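Local coordinates for YfkN protein (Bacillus subtilis subsp. subtilis, PDB 3GVE), which belongs to the calcineurin-like phosphoesterase family and holds a manganese ion and a magnesium ion at two metal sites that share one ligand, at residues Met24-Tyr27 with Lys33-Ala36. Numbering follows the deposited sequence.
Sequences MMDY and KETA
Tyr-27 lays its ring against the backbone that joins Lys-33 to Glu-34. Its CB leaves on the same face of the small sheet as the side chain of Glu-34. CG stands anti to the backbone N (chi1 -157°), and this swings the ring across to the facing strand. CG and CD2 face Lys-33 O. CD1 lies 3.6 Å from Glu-34 N, and CE1 lies 3.5 Å from Lys-33 C. Lys-33 O sits over the ring centre, 3.7 Å above its plane. CE2 and CZ lie beside Lys-33 N, CZ at 3.6 Å. The tip, OH, hydrogen-bonds to Asp-32 OD1. His-332 of helix 322-340 meets the ring edge-to-face.

One direct hydrogen bond joins the segments. Thr-35 N gives it to Asp-26 O at 2.9 Å, nearly straight at 174°. Thr-35 CG2 packs 3.5 Å from Asp-26 C, while OG1 bonds to Asp-37 N.

The carboxylates of Asp-26 and Glu-34 come near each other, with OD2 and OE1 4.4 Å apart. A water lies within hydrogen-bonding distance of both oxygens and can donate to either, though it has more acceptors in reach than protons. Arg-320 forms salt bridges with both side chains, and Arg-42 with Asp-26 OD2, which would offset the like charges.

Met-25 to Tyr-27 make an inverse gamma turn with Asp-26 in the middle, closed by a weak bond from Tyr-27 N to Met-25 O. The chain then enters a short antiparallel beta hairpin, strands 27-28 and 33-34. Tyr-27 and Glu-34 form a non-hydrogen-bonded pair in it, at the surface of the calcineurin-like phosphoesterase fold.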
# COMPACT_ATOMS: atom_id res chain seq x y z
N MSE A 24 -2.78 10.83 -8.92
CA MSE A 24 -2.69 11.95 -9.86
C MSE A 24 -1.85 13.07 -9.25
O MSE A 24 -0.87 13.49 -9.81
CB MSE A 24 -4.09 12.47 -10.20
CG MSE A 24 -4.94 11.43 -10.96
SE MSE A 24 -4.27 11.00 -12.73
CE MSE A 24 -3.41 9.26 -12.28
N MSE A 25 -2.28 13.53 -8.08
CA MSE A 25 -1.55 14.53 -7.33
C MSE A 25 -0.44 13.89 -6.49
O MSE A 25 -0.48 12.70 -6.20
CB MSE A 25 -2.50 15.30 -6.42
CG MSE A 25 -3.52 16.12 -7.17
SE MSE A 25 -2.73 17.60 -8.20
CE MSE A 25 -2.67 18.90 -6.74
N ASP A 26 0.52 14.70 -6.09
CA ASP A 26 1.54 14.25 -5.14
C ASP A 26 0.95 14.42 -3.73
O ASP A 26 1.32 15.33 -2.98
CB ASP A 26 2.88 14.98 -5.35
CG ASP A 26 2.77 16.51 -5.33
OD1 ASP A 26 1.68 17.05 -5.55
OD2 ASP A 26 3.82 17.14 -5.14
N TYR A 27 0.01 13.55 -3.41
CA TYR A 27 -0.87 13.71 -2.25
C TYR A 27 -1.27 12.38 -1.62
O TYR A 27 -1.65 11.45 -2.31
CB TYR A 27 -2.14 14.48 -2.67
CG TYR A 27 -2.83 15.16 -1.51
CD1 TYR A 27 -2.44 16.43 -1.10
CD2 TYR A 27 -3.85 14.54 -0.82
CE1 TYR A 27 -3.06 17.05 -0.04
CE2 TYR A 27 -4.49 15.17 0.24
CZ TYR A 27 -4.07 16.42 0.62
OH TYR A 27 -4.66 17.06 1.68
N LYS A 33 -2.38 14.94 3.43
CA LYS A 33 -1.34 15.92 3.17
C LYS A 33 -0.54 15.63 1.92
O LYS A 33 -0.48 14.52 1.43
CB LYS A 33 -0.38 16.01 4.33
CG LYS A 33 0.09 14.71 4.82
CD LYS A 33 0.32 14.80 6.31
CE LYS A 33 1.77 15.04 6.61
NZ LYS A 33 2.51 13.80 6.96
N GLU A 34 0.09 16.69 1.44
CA GLU A 34 1.02 16.67 0.35
C GLU A 34 2.24 15.79 0.64
O GLU A 34 2.71 15.70 1.77
CB GLU A 34 1.47 18.11 0.15
CG GLU A 34 2.41 18.36 -0.94
CD GLU A 34 2.73 19.83 -1.07
OE1 GLU A 34 3.16 20.23 -2.14
OE2 GLU A 34 2.52 20.59 -0.10
N THR A 35 2.74 15.15 -0.41
CA THR A 35 4.01 14.43 -0.37
C THR A 35 4.90 14.83 -1.57
O THR A 35 4.42 15.31 -2.58
CB THR A 35 3.80 12.95 -0.42
OG1 THR A 35 5.08 12.32 -0.36
CG2 THR A 35 3.16 12.57 -1.73
N ALA A 36 6.21 14.62 -1.47
CA ALA A 36 7.09 14.87 -2.61
C ALA A 36 7.51 13.57 -3.27
O ALA A 36 8.27 13.57 -4.23
CB ALA A 36 8.32 15.61 -2.16
O HOH W 1 5.00 18.16 -2.70